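Long-range contacts in split-Soret cytochrome c (Desulfovibrio desulfuricans, PDB 1H21), which carries two heme c groups and an iron-sulfur cluster, probably [2Fe-2S], in each subunit of a homodimer and may take part in sulfate reduction: residues A[34-38]-A[167-173]; A[83-89]-A[145-149]; A[121-126]-A[173-177]; A[136-140]-A[154-158]. Numbering follows the deposited sequence.

Interaction 1 of 4, residues A[34-38]-A[167-173]. Unlike the reference sequence in segment 167-173: Cys-171 (reference Ala).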
# COMPACT_ATOMS: atom_id res chain seq x y z
N TYR A 34 -17.86 5.25 5.17
CA TYR A 34 -18.33 6.19 4.15
C TYR A 34 -18.23 7.63 4.68
O TYR A 34 -17.78 8.54 3.97
CB TYR A 34 -19.76 5.85 3.73
CG TYR A 34 -20.39 6.84 2.76
CD1 TYR A 34 -20.33 6.64 1.38
CD2 TYR A 34 -21.03 8.00 3.22
CE1 TYR A 34 -20.88 7.56 0.49
CE2 TYR A 34 -21.57 8.91 2.34
CZ TYR A 34 -21.49 8.69 0.98
OH TYR A 34 -21.99 9.64 0.12
N ASP A 35 -18.63 7.84 5.93
CA ASP A 35 -18.58 9.17 6.54
C ASP A 35 -17.13 9.60 6.76
O ASP A 35 -16.73 10.74 6.47
CB ASP A 35 -19.32 9.18 7.89
CG ASP A 35 -20.84 9.01 7.73
OD1 ASP A 35 -21.36 9.09 6.59
OD2 ASP A 35 -21.52 8.79 8.76
N GLY A 36 -16.33 8.66 7.25
CA GLY A 36 -14.93 8.92 7.51
C GLY A 36 -14.21 9.37 6.26
O GLY A 36 -13.37 10.27 6.33
N TYR A 37 -14.59 8.78 5.12
CA TYR A 37 -13.98 9.08 3.82
C TYR A 37 -14.01 10.58 3.50
O TYR A 37 -13.00 11.14 3.01
CB TYR A 37 -14.68 8.26 2.71
CG TYR A 37 -14.35 8.68 1.28
CD1 TYR A 37 -13.24 8.16 0.60
CD2 TYR A 37 -15.12 9.66 0.63
CE1 TYR A 37 -12.89 8.63 -0.69
CE2 TYR A 37 -14.78 10.13 -0.64
CZ TYR A 37 -13.67 9.62 -1.29
OH TYR A 37 -13.33 10.12 -2.53
N TRP A 38 -15.14 11.22 3.77
CA TRP A 38 -15.29 12.64 3.49
C TRP A 38 -14.67 13.53 4.57
O TRP A 38 -14.21 14.63 4.27
CB TRP A 38 -16.77 12.98 3.34
CG TRP A 38 -17.48 12.14 2.36
CD1 TRP A 38 -18.22 11.03 2.63
CD2 TRP A 38 -17.53 12.32 0.94
NE1 TRP A 38 -18.72 10.50 1.47
CE2 TRP A 38 -18.32 11.28 0.41
CE3 TRP A 38 -16.98 13.26 0.06
CZ2 TRP A 38 -18.57 11.14 -0.97
CZ3 TRP A 38 -17.23 13.12 -1.32
CH2 TRP A 38 -18.01 12.07 -1.81
N ARG A 167 -16.83 9.89 -9.44
CA ARG A 167 -15.80 8.94 -9.07
C ARG A 167 -15.34 9.11 -7.63
O ARG A 167 -14.91 8.14 -6.99
CB ARG A 167 -14.67 8.86 -10.11
CG ARG A 167 -13.50 9.76 -9.89
CD ARG A 167 -12.39 9.12 -9.07
NE ARG A 167 -11.82 10.14 -8.20
CZ ARG A 167 -11.45 9.95 -6.93
NH1 ARG A 167 -11.55 8.74 -6.38
NH2 ARG A 167 -11.12 10.99 -6.19
N SER A 168 -15.45 10.33 -7.10
CA SER A 168 -15.09 10.54 -5.71
C SER A 168 -16.25 9.99 -4.85
O SER A 168 -16.04 9.56 -3.72
CB SER A 168 -14.83 12.01 -5.42
OG SER A 168 -16.03 12.75 -5.37
N GLU A 169 -17.46 10.00 -5.40
CA GLU A 169 -18.62 9.44 -4.70
C GLU A 169 -18.40 7.93 -4.72
O GLU A 169 -18.54 7.26 -3.71
CB GLU A 169 -19.92 9.80 -5.43
CG GLU A 169 -21.19 9.21 -4.81
CD GLU A 169 -21.50 9.72 -3.40
OE1 GLU A 169 -21.35 10.93 -3.14
OE2 GLU A 169 -21.94 8.91 -2.56
N ARG A 170 -18.00 7.42 -5.88
CA ARG A 170 -17.74 5.99 -6.04
C ARG A 170 -16.69 5.49 -5.06
O ARG A 170 -16.91 4.48 -4.39
CB ARG A 170 -17.25 5.69 -7.46
CG ARG A 170 -16.81 4.23 -7.68
CD ARG A 170 -15.77 4.16 -8.77
NE ARG A 170 -15.26 2.81 -9.03
CZ ARG A 170 -14.00 2.43 -8.78
NH1 ARG A 170 -13.13 3.30 -8.24
NH2 ARG A 170 -13.60 1.21 -9.10
N CYS A 171 -15.54 6.17 -4.97
CA CYS A 171 -14.50 5.71 -4.06
C CYS A 171 -14.98 5.77 -2.61
O CYS A 171 -14.66 4.88 -1.82
CB CYS A 171 -13.14 6.41 -4.30
SG CYS A 171 -12.20 5.73 -5.78
N GLY A 172 -15.87 6.71 -2.33
CA GLY A 172 -16.42 6.86 -0.99
C GLY A 172 -17.28 5.66 -0.62
O GLY A 172 -17.23 5.18 0.51
N ARG A 173 -18.06 5.16 -1.59
CA ARG A 173 -18.92 4.01 -1.36
C ARG A 173 -18.09 2.74 -1.29
O ARG A 173 -18.39 1.86 -0.48
CB ARG A 173 -19.98 3.91 -2.45
CG ARG A 173 -20.85 5.17 -2.55
CD ARG A 173 -21.93 5.09 -3.64
NE ARG A 173 -22.60 6.39 -3.81
CZ ARG A 173 -23.80 6.57 -4.38
NH1 ARG A 173 -24.48 5.53 -4.85
NH2 ARG A 173 -24.29 7.80 -4.51

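Interaction 2 of 4, residues A[83-89]-A[145-149]. Unlike the reference sequence in segment 83-89: Cys-86 (reference Tyr). With HEC (heme c), chain H.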
# COMPACT_ATOMS: atom_id res chain seq x y z
N GLY A 83 -1.75 5.88 -7.10
CA GLY A 83 -2.60 4.82 -7.59
C GLY A 83 -2.17 3.39 -7.33
O GLY A 83 -2.46 2.50 -8.11
N THR A 84 -1.49 3.14 -6.22
CA THR A 84 -1.06 1.77 -5.92
C THR A 84 -2.21 1.03 -5.20
O THR A 84 -3.35 1.06 -5.68
CB THR A 84 0.29 1.73 -5.10
OG1 THR A 84 0.12 2.29 -3.79
CG2 THR A 84 1.40 2.52 -5.85
N ILE A 85 -1.94 0.40 -4.07
CA ILE A 85 -2.96 -0.33 -3.33
C ILE A 85 -4.15 0.58 -3.03
O ILE A 85 -3.96 1.75 -2.66
CB ILE A 85 -2.35 -0.87 -2.00
CG1 ILE A 85 -3.41 -1.62 -1.19
CG2 ILE A 85 -1.81 0.27 -1.19
CD1 ILE A 85 -4.01 -2.83 -1.88
N CYS A 86 -5.37 0.09 -3.23
CA CYS A 86 -6.54 0.89 -2.90
C CYS A 86 -6.58 1.14 -1.40
O CYS A 86 -6.53 0.21 -0.60
CB CYS A 86 -7.82 0.25 -3.42
SG CYS A 86 -8.47 1.22 -4.84
N GLY A 87 -6.56 2.42 -1.03
CA GLY A 87 -6.54 2.81 0.37
C GLY A 87 -7.52 2.13 1.30
O GLY A 87 -7.21 1.82 2.46
N ALA A 88 -8.75 1.93 0.82
CA ALA A 88 -9.76 1.28 1.63
C ALA A 88 -9.30 -0.11 1.99
O ALA A 88 -9.45 -0.55 3.13
CB ALA A 88 -11.07 1.22 0.88
N LEU A 89 -8.67 -0.79 1.03
CA LEU A 89 -8.18 -2.15 1.24
C LEU A 89 -7.06 -2.19 2.27
O LEU A 89 -7.05 -3.06 3.15
CB LEU A 89 -7.73 -2.77 -0.08
CG LEU A 89 -8.77 -3.13 -1.14
CD1 LEU A 89 -8.04 -3.90 -2.22
CD2 LEU A 89 -9.86 -4.00 -0.60
N VAL A 145 -6.58 -4.99 -7.25
CA VAL A 145 -6.54 -4.45 -5.92
C VAL A 145 -5.84 -3.07 -5.99
O VAL A 145 -5.90 -2.27 -5.05
CB VAL A 145 -5.79 -5.49 -5.07
CG1 VAL A 145 -4.89 -4.86 -4.07
CG2 VAL A 145 -6.79 -6.43 -4.41
N LEU A 146 -5.29 -2.78 -7.16
CA LEU A 146 -4.58 -1.53 -7.42
C LEU A 146 -5.52 -0.43 -7.85
O LEU A 146 -6.30 -0.62 -8.77
CB LEU A 146 -3.52 -1.76 -8.49
CG LEU A 146 -2.39 -2.73 -8.12
CD1 LEU A 146 -1.38 -2.80 -9.25
CD2 LEU A 146 -1.73 -2.27 -6.80
N CYS A 147 -5.45 0.71 -7.16
CA CYS A 147 -6.26 1.90 -7.42
C CYS A 147 -6.21 2.41 -8.87
O CYS A 147 -7.23 2.82 -9.43
CB CYS A 147 -5.76 3.02 -6.51
SG CYS A 147 -6.99 3.97 -5.69
N HIS A 148 -5.02 2.43 -9.47
CA HIS A 148 -4.90 2.90 -10.84
C HIS A 148 -5.77 2.10 -11.77
O HIS A 148 -6.49 2.67 -12.58
CB HIS A 148 -3.47 2.83 -11.39
CG HIS A 148 -3.40 3.08 -12.87
ND1 HIS A 148 -3.66 4.30 -13.46
CD2 HIS A 148 -3.23 2.22 -13.90
CE1 HIS A 148 -3.65 4.14 -14.78
NE2 HIS A 148 -3.39 2.89 -15.11
N ILE A 149 -5.64 0.77 -11.68
CA ILE A 149 -6.42 -0.14 -12.52
C ILE A 149 -7.92 -0.12 -12.23
O ILE A 149 -8.73 -0.14 -13.15
CB ILE A 149 -5.89 -1.56 -12.38
CG1 ILE A 149 -4.44 -1.60 -12.83
CG2 ILE A 149 -6.70 -2.51 -13.26
CD1 ILE A 149 -3.86 -2.95 -12.88
FE HEC H . -2.52 2.34 -16.81
CHA HEC H . -5.62 1.26 -17.45
CHB HEC H . -3.20 5.32 -18.42
CHC HEC H . 0.38 3.65 -15.59
CHD HEC H . -1.52 -0.75 -15.95
NA HEC H . -4.08 3.06 -17.78
C1A HEC H . -5.35 2.54 -17.80
C2A HEC H . -6.33 3.45 -18.37
C3A HEC H . -5.60 4.56 -18.79
C4A HEC H . -4.20 4.30 -18.42
CMA HEC H . -6.12 5.86 -19.42
CAA HEC H . -7.84 3.21 -18.52
CBA HEC H . -8.24 2.59 -19.87
CGA HEC H . -8.19 1.07 -19.92
O1A HEC H . -7.58 0.51 -20.85
O2A HEC H . -8.79 0.43 -19.04
NB HEC H . -1.57 4.11 -17.02
C1B HEC H . -1.97 5.23 -17.75
C2B HEC H . -1.05 6.37 -17.56
C3B HEC H . -0.11 5.91 -16.65
C4B HEC H . -0.42 4.51 -16.37
CMB HEC H . -1.08 7.75 -18.26
CAB HEC H . 0.95 6.65 -16.10
CBB HEC H . 0.70 7.89 -15.36
NC HEC H . -0.97 1.57 -15.85
C1C HEC H . 0.13 2.27 -15.36
C2C HEC H . 1.02 1.37 -14.66
C3C HEC H . 0.49 0.07 -14.72
C4C HEC H . -0.71 0.25 -15.51
CMC HEC H . 2.37 1.80 -14.05
CAC HEC H . 1.11 -1.14 -14.30
CBC HEC H . 1.44 -1.51 -12.90
ND HEC H . -3.37 0.64 -16.85
C1D HEC H . -2.78 -0.57 -16.58
C2D HEC H . -3.76 -1.63 -16.67
C3D HEC H . -4.95 -1.10 -16.98
C4D HEC H . -4.69 0.34 -17.07
CMD HEC H . -3.49 -3.09 -16.41
CAD HEC H . -6.26 -1.87 -17.19
CBD HEC H . -6.48 -2.24 -18.65
CGD HEC H . -7.80 -2.97 -18.87
O1D HEC H . -8.87 -2.32 -18.87
O2D HEC H . -7.74 -4.22 -19.05

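Interaction 3 of 4, residues A[121-126]-A[173-177]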
# COMPACT_ATOMS: atom_id res chain seq x y z
N LEU A 121 -18.75 -3.82 -7.78
CA LEU A 121 -18.93 -2.78 -6.76
C LEU A 121 -19.09 -1.41 -7.44
O LEU A 121 -18.84 -1.28 -8.66
CB LEU A 121 -17.70 -2.77 -5.83
CG LEU A 121 -17.27 -4.10 -5.20
CD1 LEU A 121 -15.81 -4.05 -4.79
CD2 LEU A 121 -18.16 -4.45 -4.01
N PRO A 122 -19.59 -0.40 -6.70
CA PRO A 122 -20.00 -0.45 -5.30
C PRO A 122 -21.37 -1.12 -5.12
O PRO A 122 -22.13 -1.30 -6.07
CB PRO A 122 -20.09 1.02 -4.94
CG PRO A 122 -20.63 1.61 -6.20
CD PRO A 122 -19.73 0.97 -7.23
N ILE A 123 -21.66 -1.47 -3.89
CA ILE A 123 -22.91 -2.09 -3.50
C ILE A 123 -23.60 -1.11 -2.55
O ILE A 123 -24.79 -0.83 -2.67
CB ILE A 123 -22.63 -3.45 -2.81
CG1 ILE A 123 -22.12 -4.45 -3.84
CG2 ILE A 123 -23.86 -3.95 -2.09
CD1 ILE A 123 -21.67 -5.81 -3.25
N PHE A 124 -22.81 -0.52 -1.65
CA PHE A 124 -23.29 0.44 -0.65
C PHE A 124 -23.89 1.67 -1.30
O PHE A 124 -23.43 2.14 -2.35
CB PHE A 124 -22.13 0.86 0.27
CG PHE A 124 -22.50 1.91 1.31
CD1 PHE A 124 -22.96 1.53 2.57
CD2 PHE A 124 -22.32 3.27 1.04
CE1 PHE A 124 -23.23 2.50 3.54
CE2 PHE A 124 -22.60 4.24 2.01
CZ PHE A 124 -23.05 3.86 3.26
N ASN A 125 -24.94 2.19 -0.67
CA ASN A 125 -25.63 3.39 -1.14
C ASN A 125 -25.97 4.20 0.13
O ASN A 125 -26.63 3.68 1.04
CB ASN A 125 -26.92 2.99 -1.88
CG ASN A 125 -27.48 4.12 -2.72
OD1 ASN A 125 -27.41 5.31 -2.34
ND2 ASN A 125 -28.02 3.76 -3.88
N PRO A 126 -25.50 5.46 0.22
CA PRO A 126 -25.78 6.27 1.42
C PRO A 126 -27.16 6.90 1.42
O PRO A 126 -27.60 7.50 2.42
CB PRO A 126 -24.69 7.34 1.35
CG PRO A 126 -24.67 7.64 -0.15
CD PRO A 126 -24.76 6.24 -0.79
N ARG A 173 -18.06 5.16 -1.59
CA ARG A 173 -18.92 4.01 -1.36
C ARG A 173 -18.09 2.74 -1.29
O ARG A 173 -18.39 1.86 -0.48
CB ARG A 173 -19.98 3.91 -2.45
CG ARG A 173 -20.85 5.17 -2.55
CD ARG A 173 -21.93 5.09 -3.64
NE ARG A 173 -22.60 6.39 -3.81
CZ ARG A 173 -23.80 6.57 -4.38
NH1 ARG A 173 -24.48 5.53 -4.85
NH2 ARG A 173 -24.29 7.80 -4.51
N LEU A 174 -17.04 2.66 -2.10
CA LEU A 174 -16.18 1.49 -2.10
C LEU A 174 -15.53 1.36 -0.73
O LEU A 174 -15.36 0.25 -0.23
CB LEU A 174 -15.09 1.60 -3.16
CG LEU A 174 -15.51 1.47 -4.63
CD1 LEU A 174 -14.25 1.52 -5.49
CD2 LEU A 174 -16.26 0.18 -4.86
N THR A 175 -15.20 2.49 -0.12
CA THR A 175 -14.62 2.47 1.22
C THR A 175 -15.55 1.70 2.18
O THR A 175 -15.11 0.87 2.98
CB THR A 175 -14.38 3.89 1.74
OG1 THR A 175 -13.43 4.55 0.90
CG2 THR A 175 -13.82 3.85 3.12
N ALA A 176 -16.86 1.92 2.01
CA ALA A 176 -17.91 1.30 2.81
C ALA A 176 -18.02 -0.17 2.54
O ALA A 176 -18.04 -0.96 3.47
CB ALA A 176 -19.21 1.97 2.52
N ASP A 177 -18.06 -0.55 1.27
CA ASP A 177 -18.13 -1.96 0.91
C ASP A 177 -16.94 -2.74 1.48
O ASP A 177 -17.09 -3.89 1.89
CB ASP A 177 -18.12 -2.14 -0.61
CG ASP A 177 -19.35 -1.58 -1.29
OD1 ASP A 177 -20.49 -1.73 -0.78
OD2 ASP A 177 -19.20 -1.01 -2.39
O HOH W 1 -24.10 2.88 -4.86

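Interaction 4 of 4, residues A[136-140]-A[154-158]. With HEC (heme c), chain H.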
# COMPACT_ATOMS: atom_id res chain seq x y z
N ASP A 136 -27.45 6.84 -8.24
CA ASP A 136 -27.06 5.51 -8.66
C ASP A 136 -25.73 5.59 -9.36
O ASP A 136 -25.43 6.59 -10.00
CB ASP A 136 -28.07 4.96 -9.67
CG ASP A 136 -29.08 4.04 -9.04
OD1 ASP A 136 -29.98 4.54 -8.33
OD2 ASP A 136 -28.97 2.80 -9.24
N LEU A 137 -24.93 4.53 -9.24
CA LEU A 137 -23.63 4.49 -9.90
C LEU A 137 -23.43 3.13 -10.57
O LEU A 137 -23.93 2.12 -10.09
CB LEU A 137 -22.49 4.77 -8.91
CG LEU A 137 -22.34 6.23 -8.47
CD1 LEU A 137 -21.41 6.36 -7.27
CD2 LEU A 137 -21.86 7.08 -9.64
N PRO A 138 -22.77 3.12 -11.75
CA PRO A 138 -22.52 1.89 -12.49
C PRO A 138 -21.60 1.03 -11.65
O PRO A 138 -20.73 1.55 -10.96
CB PRO A 138 -21.78 2.38 -13.74
CG PRO A 138 -22.15 3.82 -13.85
CD PRO A 138 -22.16 4.27 -12.42
N MET A 139 -21.78 -0.28 -11.71
CA MET A 139 -20.95 -1.19 -10.94
C MET A 139 -20.05 -1.97 -11.89
O MET A 139 -20.43 -2.21 -13.04
CB MET A 139 -21.84 -2.17 -10.16
CG MET A 139 -22.80 -1.55 -9.17
SD MET A 139 -24.03 -2.74 -8.62
CE MET A 139 -23.43 -4.28 -9.29
N SER A 140 -18.88 -2.38 -11.40
CA SER A 140 -17.96 -3.16 -12.21
C SER A 140 -16.96 -3.90 -11.34
O SER A 140 -16.80 -3.59 -10.15
CB SER A 140 -17.22 -2.28 -13.23
OG SER A 140 -16.46 -1.26 -12.60
N TRP A 154 -12.79 1.79 -14.76
CA TRP A 154 -14.17 2.21 -14.52
C TRP A 154 -14.52 3.55 -15.20
O TRP A 154 -15.56 3.67 -15.85
CB TRP A 154 -14.41 2.28 -13.00
CG TRP A 154 -15.79 2.68 -12.57
CD1 TRP A 154 -16.85 1.86 -12.29
CD2 TRP A 154 -16.24 4.02 -12.27
NE1 TRP A 154 -17.91 2.59 -11.82
CE2 TRP A 154 -17.57 3.92 -11.80
CE3 TRP A 154 -15.63 5.28 -12.34
CZ2 TRP A 154 -18.31 5.04 -11.40
CZ3 TRP A 154 -16.37 6.40 -11.95
CH2 TRP A 154 -17.69 6.27 -11.48
N CYS A 155 -13.66 4.56 -15.04
CA CYS A 155 -13.88 5.88 -15.66
C CYS A 155 -13.91 5.75 -17.19
O CYS A 155 -14.79 6.30 -17.86
CB CYS A 155 -12.80 6.88 -15.23
SG CYS A 155 -12.96 7.60 -13.56
N TYR A 156 -12.95 5.00 -17.72
CA TYR A 156 -12.82 4.75 -19.15
C TYR A 156 -14.09 4.11 -19.69
O TYR A 156 -14.69 4.62 -20.64
CB TYR A 156 -11.66 3.79 -19.42
CG TYR A 156 -11.54 3.37 -20.87
CD1 TYR A 156 -11.39 4.33 -21.88
CD2 TYR A 156 -11.55 2.02 -21.24
CE1 TYR A 156 -11.23 3.96 -23.23
CE2 TYR A 156 -11.39 1.63 -22.58
CZ TYR A 156 -11.24 2.62 -23.57
OH TYR A 156 -11.04 2.28 -24.89
N GLU A 157 -14.41 2.95 -19.14
CA GLU A 157 -15.58 2.18 -19.52
C GLU A 157 -16.89 2.95 -19.39
O GLU A 157 -17.78 2.80 -20.23
CB GLU A 157 -15.64 0.89 -18.69
CG GLU A 157 -14.56 -0.11 -19.08
CD GLU A 157 -14.57 -1.39 -18.25
OE1 GLU A 157 -15.22 -1.42 -17.16
OE2 GLU A 157 -13.92 -2.38 -18.67
N ASN A 158 -17.00 3.81 -18.38
CA ASN A 158 -18.22 4.60 -18.15
C ASN A 158 -18.19 6.04 -18.67
O ASN A 158 -19.14 6.80 -18.44
CB ASN A 158 -18.57 4.60 -16.66
CG ASN A 158 -18.94 3.22 -16.16
OD1 ASN A 158 -20.04 2.72 -16.43
ND2 ASN A 158 -18.01 2.57 -15.44
FE HEC H . -2.52 2.34 -16.81
CHA HEC H . -5.62 1.26 -17.45
CHB HEC H . -3.20 5.32 -18.42
CHC HEC H . 0.38 3.65 -15.59
CHD HEC H . -1.52 -0.75 -15.95
NA HEC H . -4.08 3.06 -17.78
C1A HEC H . -5.35 2.54 -17.80
C2A HEC H . -6.33 3.45 -18.37
C3A HEC H . -5.60 4.56 -18.79
C4A HEC H . -4.20 4.30 -18.42
CMA HEC H . -6.12 5.86 -19.42
CAA HEC H . -7.84 3.21 -18.52
CBA HEC H . -8.24 2.59 -19.87
CGA HEC H . -8.19 1.07 -19.92
O1A HEC H . -7.58 0.51 -20.85
O2A HEC H . -8.79 0.43 -19.04
NB HEC H . -1.57 4.11 -17.02
C1B HEC H . -1.97 5.23 -17.75
C2B HEC H . -1.05 6.37 -17.56
C3B HEC H . -0.11 5.91 -16.65
C4B HEC H . -0.42 4.51 -16.37
CMB HEC H . -1.08 7.75 -18.26
CAB HEC H . 0.95 6.65 -16.10
CBB HEC H . 0.70 7.89 -15.36
NC HEC H . -0.97 1.57 -15.85
C1C HEC H . 0.13 2.27 -15.36
C2C HEC H . 1.02 1.37 -14.66
C3C HEC H . 0.49 0.07 -14.72
C4C HEC H . -0.71 0.25 -15.51
CMC HEC H . 2.37 1.80 -14.05
CAC HEC H . 1.11 -1.14 -14.30
CBC HEC H . 1.44 -1.51 -12.90
ND HEC H . -3.37 0.64 -16.85
C1D HEC H . -2.78 -0.57 -16.58
C2D HEC H . -3.76 -1.63 -16.67
C3D HEC H . -4.95 -1.10 -16.98
C4D HEC H . -4.69 0.34 -17.07
CMD HEC H . -3.49 -3.09 -16.41
CAD HEC H . -6.26 -1.87 -17.19
CBD HEC H . -6.48 -2.24 -18.65
CGD HEC H . -7.80 -2.97 -18.87
O1D HEC H . -8.87 -2.32 -18.87
O2D HEC H . -7.74 -4.22 -19.05

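Interaction 1 of 4, residues A[34-38]-A[167-173]
The ring of Tyr-37 lies flat over the backbone of Gly-172: Gly-172 CA stands 3.5 Å from the Tyr-37 ring centroid, 11° off the ring normal, a CH-pi contact. A side chain at position 172 would have run into Tyr-37 and Trp-38, so the bare glycine lets the rings of the 34-38 helix close onto the 167-173 helix. The two helix axes come within 9.2 Å at 133°, and Tyr-34 and Gly-172 have CA atoms 5.5 Å apart. Next to Tyr-37, the indole of Trp-38 brings CZ2 to 3.5 Å from Glu-169 OE1 and CH2 to 3.7 Å from Ser-168 O. Tyr-34 supplies a polar link: its OH donates to Glu-169 OE2 at 2.8 Å, and the same oxygen holds Arg-173 NE at 2.9 Å in a salt bridge, so one carboxylate oxygen ties a phenol to a guanidinium. The same face of Tyr-37 also covers Cys-171 C, just before Gly-172; Cys-171 is an inferred ligand of the iron-sulfur cluster, as is Cys-44 nearby. Helix 26-38 thus crosses the early turns of helix 165-192, while Val-151 of helix 147-158 touches Cys-171, and the loop residues Gln-131 and Val-133 bond to Tyr-34 and Glu-169.

Interaction 2 of 4, residues A[83-89]-A[145-149]
Two chain segments run side by side just before each turns into a helix, held together by backbone hydrogen bonds. Ile-85 and Leu-146 form a single beta bridge, with CA atoms 4.6 Å apart. Around it Cys-86 N donates to Val-145 O at 3.0 Å, Cys-147 N to Thr-84 O at 2.6 Å, and His-148 N to Gly-83 O at 2.9 Å. Gly-83, with positive phi, leaves a hollow where a side chain would strike His-148 CB, so the first turn of helix 147-158 settles close. Val-145 is a bump that fits against Leu-89, its CG2 lying 3.6 Å from Leu-89 CD1, under Phe-113 of helix 102-118. Cys-147 projects toward the 83-89 segment and meets Cys-86, SG to SG 3.2 Å; with Cys-44 and Cys-171 these are the inferred iron-sulfur ligands, and the bridge sets two of them side by side. His-148 turns its ring end away from this packing: its NE2 binds the heme iron at 2.0 Å, opposite His-233 of the second subunit as the other axial ligand, and its ND1 hydrogen-bonds Lys-224 O of the second subunit. Leu-146 packs on its own copy in the second subunit. The contact joins the starts of helices 87-99 and 147-158, with Phe-113 and Tyr-116 of helix 102-118 covering the Val-145 and Leu-89 side.

Interaction 3 of 4, residues A[121-126]-A[173-177]
Both oxygens of Asp-177 are spent on backbone amides of the 121-126 loop. Ile-123 N donates to Asp-177 OD2 at 2.9 Å, and weakly to Asp-177 OD1 at 3.3 Å; Phe-124 N donates to Asp-177 OD1 at 2.8 Å. Two successive amides, just past the cis peptide before Pro-122, are thereby satisfied by one helix side chain. A water accepts from Arg-173 NH1 at 2.7 Å and donates to Phe-124 O at 2.7 Å. The strongest partner of Arg-173 is Glu-169, through a salt bridge, and Pro-126 CD lies over the face of the guanidinium, 3.7 Å from Arg-173 NE. Asn-125 OD1 accepts from Gly-127 N. Apolar packing fills the rest: Ala-176 CB sits 3.7 Å from the Phe-124 ring centroid in a CH-pi contact, and Leu-121 CB meets Leu-174 CD2 at 3.4 Å. This is an irregular loop pinned to a helix flank by a carboxylate that receives consecutive main-chain NH groups, within the helical fold around the cysteines of the probable [2Fe-2S] site.

Interaction 4 of 4, residues A[136-140]-A[154-158]
An extended loop, 136-140, passes beside the last turn of helix 147-158 without any backbone pairing between them: the nearest CA pairs are Ser-140 with Trp-154 at 7.0 Å and Pro-138 with Asn-158 at 7.6 Å. Side chains bridge that gap. The indole of Trp-154 reaches out to the loop, and its NE1 donates to Pro-138 O at 3.1 Å, nearly straight at 176°. Ser-140 OG lies at the edge of the same ring, 3.2 Å from Trp-154 CD1, and the other end of the edge is met by Leu-137, with CD2 4.5 Å from Trp-154 CZ2. The proline ring packs nearby, Pro-138 CD being 4.1 Å from Trp-154 CZ2, while Pro-138 CB sits 3.2 Å from Asn-158 OD1. Asn-158 ND2 turns back to Trp-154 O at 2.7 Å, on the oxygen that also accepts Asn-158 N at 2.9 Å. Tyr-156 points out of this contact: its CG lies 3.5 Å from heme CBA, with the ring face toward that atom. Trp-154 is wedged between the loop and helix 165-192, where Arg-170 makes a cation-pi contact with it and Arg-167 packs on it; Leu-137 rests on Glu-169 and Arg-173 of the same helix.

How the interactions relate
From the N terminus, helix 26-38 holds the first segment of the four contacts: interaction 1 closes the longest loop by joining it to helix 165-192. Interaction 2 nests inside that loop, bringing the starts of helices 87-99 and 147-158 together. Interaction 3 crosses both, tying the loop after helix 102-118 to helix 165-192; it shares Arg-173 with interaction 1, and Tyr-34 packs on Phe-124 and Pro-126. Interaction 4 nests within interactions 1 and 3 but crosses interaction 2, fastening a later part of that loop to helix 147-158. Between interactions 3 and 4, Leu-121 O and Ser-140 N probably hydrogen-bond. Interactions 2 and 4 both reach heme, from helix 147-158.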